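Local atomic coordinates of putative fumarylacetoacetate hydrolase family protein (Yersinia pestis, PDB entry 3S52), a protein that has no established function but belongs to the fumarylacetoacetate hydrolase family and assembles as a dimer in the crystal. Residues I175-M178 and S179-F182; F136-V139 and A140-G143. All coordinates share one frame; numbering follows the deposited sequence.

How the interactions relate
Both contacts are local turns of one chain, and their centres lie about 16 Å (interaction 1) and 17 Å (interaction 2) from the centre of the chain. Interaction 2 comes first along the chain, where strand 131-138 runs into the short helix 139-142; interaction 1 follows at the C-terminal end of helix 171-181. Their centres are about 23 Å apart and their nearest atoms about 10 Å, so neither touches the other. They share a mixed sheet, since helix 171-181 packs on strands 21-26, 45-50 and 189-191 while 131-138 is itself a strand of it. The second subunit reaches interaction 1 but not interaction 2.

Interaction 1: residues I175-M178 and S179-F182; sequences ISYM and SRFF
The last turn of helix 171-181 is where Tyr177 and Phe181, one turn apart, form an offset edge-to-face pair at the dimer interface. Phe181 turns its ring edge toward the face of Tyr177, with planes at 66° and centroids 5.6 Å apart; Phe181 CE2 lies 3.7 Å from Tyr177 CZ. The tyrosine ring, its CG opposite the backbone N (chi1 178°), is swung toward the C-terminal end of the helix, and its OH is hydrogen-bonded to Lys123 of the second subunit, whose Phe67 stacks on Phe181. At the edge of the tyrosine ring, near its plane, comes Arg180 NH1, 3.9 Å from Tyr177 CE1, the guanidinium steeply inclined to the ring. On another side of the helix Ser179 OG bends back to donate to Ser176 O at 2.7 Å, and both serine hydroxyls also bond to the backbone of Ala87, tying the helix to that loop. The helical bonding changes as the chain leaves. Ser179 N still reaches Ile175 O, but Arg180 N turns to Tyr177 O, only three residues back. Met178 O then accepts twice: from Phe181 N, and from Phe182 N at 2.9 Å, almost straight at 176°.

Interaction 2: residues F136-V139 and A140-G143; sequences FIPV and AEFG
Apolar contact between Ile137 and Phe142 links the end of a strand to the helical turn that follows it. The two side chains cross at about a right angle: Ile137 CD1 comes to the edge of the phenyl ring, near its plane, 3.8 Å from Phe142 CD2, and Ile137 CG2 backs it up at 4.0 Å from the same CD2 atom. With CG opposite the main-chain nitrogen (chi1 -168°), the Phe142 ring extends back toward the strand residue. Both side chains are buried and rest on Leu211 of strand 206-211, while Phe142 also meets the ring of Tyr99, so this pair sits where the mixed sheet and the four-stranded antiparallel sheet of the fold come together.

The backbone bonds are those of a short, weakly bonded helix, 139-142, starting directly after strand 131-138. Glu141 N donates to Pro138 O at 3.1 Å, and Phe142 N to Val139 O at 3.3 Å. Both bonds span three residues. Gly143 is the first residue to leave helical angles, with phi 83°.

Two waters add to the polar contacts here. One molecule donates to both Val139 O and Gly143 O, at 2.7 Å from the former. A second accepts from Gly143 N at 2.9 Å and donates to Val139 O, with a weak bond to Ala140 O, so it bridges Val139 O and Gly143 N, which lie 4.1 Å apart.

Interaction 1: residues I175-M178 and S179-F182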
loop_
_atom_site.group_PDB
_atom_site.type_symbol
_atom_site.label_atom_id
_atom_site.label_comp_id
_atom_site.label_asym_id
_atom_site.label_seq_id
_atom_site.Cartn_x
_atom_site.Cartn_y
_atom_site.Cartn_z
ATOM N N ILE A 175 -13.963 -4.755 -8.275
ATOM C CA ILE A 175 -13.490 -3.389 -8.329
ATOM C C ILE A 175 -14.486 -2.481 -7.626
ATOM O O ILE A 175 -14.108 -1.533 -6.947
ATOM C CB ILE A 175 -13.217 -2.928 -9.767
ATOM C CG1 ILE A 175 -12.060 -3.733 -10.359
ATOM C CG2 ILE A 175 -12.875 -1.449 -9.790
ATOM C CD1 ILE A 175 -11.730 -3.357 -11.810
ATOM N N SER A 176 -15.768 -2.793 -7.766
ATOM C CA SER A 176 -16.786 -2.044 -7.059
ATOM C C SER A 176 -16.507 -2.134 -5.564
ATOM O O SER A 176 -16.449 -1.125 -4.861
ATOM C CB SER A 176 -18.175 -2.592 -7.395
ATOM O OG SER A 176 -19.174 -1.911 -6.671
ATOM N N TYR A 177 -16.311 -3.354 -5.087
ATOM C CA TYR A 177 -15.986 -3.575 -3.683
ATOM C C TYR A 177 -14.747 -2.791 -3.213
ATOM O O TYR A 177 -14.809 -2.075 -2.199
ATOM C CB TYR A 177 -15.833 -5.074 -3.401
ATOM C CG TYR A 177 -15.455 -5.381 -1.972
ATOM C CD1 TYR A 177 -16.366 -5.208 -0.930
ATOM C CD2 TYR A 177 -14.181 -5.819 -1.658
ATOM C CE1 TYR A 177 -16.009 -5.481 0.394
ATOM C CE2 TYR A 177 -13.816 -6.104 -0.345
ATOM C CZ TYR A 177 -14.728 -5.934 0.674
ATOM O OH TYR A 177 -14.338 -6.216 1.974
HETATM N N MSE A 178 -13.638 -2.908 -3.945
HETATM C CA MSE A 178 -12.400 -2.187 -3.599
HETATM C C MSE A 178 -12.646 -0.688 -3.437
HETATM O O MSE A 178 -12.095 -0.041 -2.552
HETATM C CB MSE A 178 -11.316 -2.384 -4.668
HETATM C CG MSE A 178 -10.795 -3.799 -4.805
HETATM SE SE MSE A 178 -9.724 -3.998 -6.464
HETATM C CE MSE A 178 -8.905 -5.765 -6.043
ATOM N N SER A 179 -13.468 -0.132 -4.307
ATOM C CA SER A 179 -13.706 1.316 -4.299
ATOM C C SER A 179 -14.488 1.766 -3.058
ATOM O O SER A 179 -14.613 2.960 -2.828
ATOM C CB SER A 179 -14.462 1.753 -5.560
ATOM O OG SER A 179 -15.852 1.432 -5.461
ATOM N N ARG A 180 -15.026 0.829 -2.270
ATOM C CA ARG A 180 -15.699 1.207 -1.024
ATOM C C ARG A 180 -14.662 1.636 -0.001
ATOM O O ARG A 180 -14.936 2.444 0.869
ATOM C CB ARG A 180 -16.507 0.049 -0.442
ATOM C CG ARG A 180 -17.747 -0.352 -1.245
ATOM C CD ARG A 180 -18.488 -1.490 -0.526
ATOM N NE ARG A 180 -18.858 -1.096 0.833
ATOM C CZ ARG A 180 -19.068 -1.943 1.834
ATOM N NH1 ARG A 180 -18.940 -3.252 1.647
ATOM N NH2 ARG A 180 -19.400 -1.473 3.029
ATOM N N PHE A 181 -13.466 1.077 -0.123
ATOM C CA PHE A 181 -12.354 1.350 0.790
ATOM C C PHE A 181 -11.396 2.383 0.212
ATOM O O PHE A 181 -10.980 3.307 0.913
ATOM C CB PHE A 181 -11.607 0.065 1.193
ATOM C CG PHE A 181 -12.427 -0.851 2.053
ATOM C CD1 PHE A 181 -12.366 -0.760 3.446
ATOM C CD2 PHE A 181 -13.288 -1.777 1.477
ATOM C CE1 PHE A 181 -13.126 -1.597 4.246
ATOM C CE2 PHE A 181 -14.051 -2.617 2.261
ATOM C CZ PHE A 181 -13.976 -2.529 3.655
ATOM N N PHE A 182 -10.943 2.131 -1.017
ATOM C CA PHE A 182 -9.922 2.959 -1.652
ATOM C C PHE A 182 -10.438 3.684 -2.895
ATOM O O PHE A 182 -11.039 3.078 -3.779
ATOM C CB PHE A 182 -8.709 2.094 -2.001
ATOM C CG PHE A 182 -8.412 1.043 -0.959
ATOM C CD1 PHE A 182 -7.944 1.408 0.295
ATOM C CD2 PHE A 182 -8.606 -0.295 -1.227
ATOM C CE1 PHE A 182 -7.674 0.453 1.257
ATOM C CE2 PHE A 182 -8.335 -1.253 -0.263
ATOM C CZ PHE A 182 -7.881 -0.871 0.979
#

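Interaction 2: residues F136-V139 and A140-G143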
loop_
_atom_site.group_PDB
_atom_site.type_symbol
_atom_site.label_atom_id
_atom_site.label_comp_id
_atom_site.label_asym_id
_atom_site.label_seq_id
_atom_site.Cartn_x
_atom_site.Cartn_y
_atom_site.Cartn_z
ATOM N N PHE A 136 -0.627 -2.418 -21.660
ATOM C CA PHE A 136 -2.063 -2.639 -21.658
ATOM C C PHE A 136 -2.678 -2.726 -23.050
ATOM O O PHE A 136 -2.273 -2.007 -23.974
ATOM C CB PHE A 136 -2.771 -1.580 -20.801
ATOM C CG PHE A 136 -2.455 -1.706 -19.345
ATOM C CD1 PHE A 136 -3.181 -2.570 -18.537
ATOM C CD2 PHE A 136 -1.381 -1.024 -18.799
ATOM C CE1 PHE A 136 -2.860 -2.712 -17.194
ATOM C CE2 PHE A 136 -1.059 -1.161 -17.460
ATOM C CZ PHE A 136 -1.806 -2.016 -16.659
ATOM N N ILE A 137 -3.641 -3.637 -23.169
ATOM C CA ILE A 137 -4.442 -3.849 -24.370
ATOM C C ILE A 137 -5.756 -3.076 -24.300
ATOM O O ILE A 137 -6.421 -3.096 -23.278
ATOM C CB ILE A 137 -4.773 -5.332 -24.518
ATOM C CG1 ILE A 137 -3.475 -6.146 -24.596
ATOM C CG2 ILE A 137 -5.656 -5.574 -25.739
ATOM C CD1 ILE A 137 -3.667 -7.612 -24.285
ATOM N N PRO A 138 -6.147 -2.396 -25.395
ATOM C CA PRO A 138 -7.379 -1.604 -25.313
ATOM C C PRO A 138 -8.586 -2.461 -24.969
ATOM O O PRO A 138 -8.693 -3.611 -25.397
ATOM C CB PRO A 138 -7.516 -1.017 -26.722
ATOM C CG PRO A 138 -6.104 -0.994 -27.254
ATOM C CD PRO A 138 -5.478 -2.245 -26.701
ATOM N N VAL A 139 -9.496 -1.898 -24.194
ATOM C CA VAL A 139 -10.764 -2.561 -23.921
ATOM C C VAL A 139 -11.418 -3.081 -25.213
ATOM O O VAL A 139 -11.927 -4.207 -25.253
ATOM C CB VAL A 139 -11.723 -1.616 -23.206
ATOM C CG1 VAL A 139 -13.127 -2.213 -23.152
ATOM C CG2 VAL A 139 -11.212 -1.325 -21.822
ATOM N N ALA A 140 -11.385 -2.265 -26.266
ATOM C CA ALA A 140 -12.004 -2.613 -27.555
ATOM C C ALA A 140 -11.433 -3.862 -28.248
ATOM O O ALA A 140 -12.143 -4.531 -28.990
ATOM C CB ALA A 140 -11.944 -1.427 -28.505
ATOM N N GLU A 141 -10.150 -4.149 -28.054
ATOM C CA GLU A 141 -9.546 -5.323 -28.680
ATOM C C GLU A 141 -9.454 -6.537 -27.751
ATOM O O GLU A 141 -9.069 -7.624 -28.190
ATOM C CB GLU A 141 -8.134 -4.981 -29.195
ATOM C CG GLU A 141 -8.070 -3.747 -30.090
ATOM C CD GLU A 141 -8.856 -3.914 -31.394
ATOM O OE1 GLU A 141 -9.031 -5.068 -31.851
ATOM O OE2 GLU A 141 -9.304 -2.895 -31.967
ATOM N N PHE A 142 -9.791 -6.365 -26.475
ATOM C CA PHE A 142 -9.475 -7.410 -25.496
ATOM C C PHE A 142 -10.493 -8.551 -25.425
ATOM O O PHE A 142 -10.157 -9.664 -25.050
ATOM C CB PHE A 142 -9.205 -6.830 -24.101
ATOM C CG PHE A 142 -8.591 -7.828 -23.147
ATOM C CD1 PHE A 142 -9.341 -8.394 -22.131
ATOM C CD2 PHE A 142 -7.277 -8.232 -23.305
ATOM C CE1 PHE A 142 -8.778 -9.316 -21.256
ATOM C CE2 PHE A 142 -6.713 -9.155 -22.462
ATOM C CZ PHE A 142 -7.460 -9.701 -21.426
ATOM N N GLY A 143 -11.740 -8.268 -25.768
ATOM C CA GLY A 143 -12.776 -9.281 -25.671
ATOM C C GLY A 143 -13.330 -9.390 -24.259
ATOM O O GLY A 143 -13.243 -8.446 -23.469
HETATM O O HOH W 1 -12.720 -5.908 -23.356
HETATM O O HOH W 2 -13.482 -6.207 -26.768
#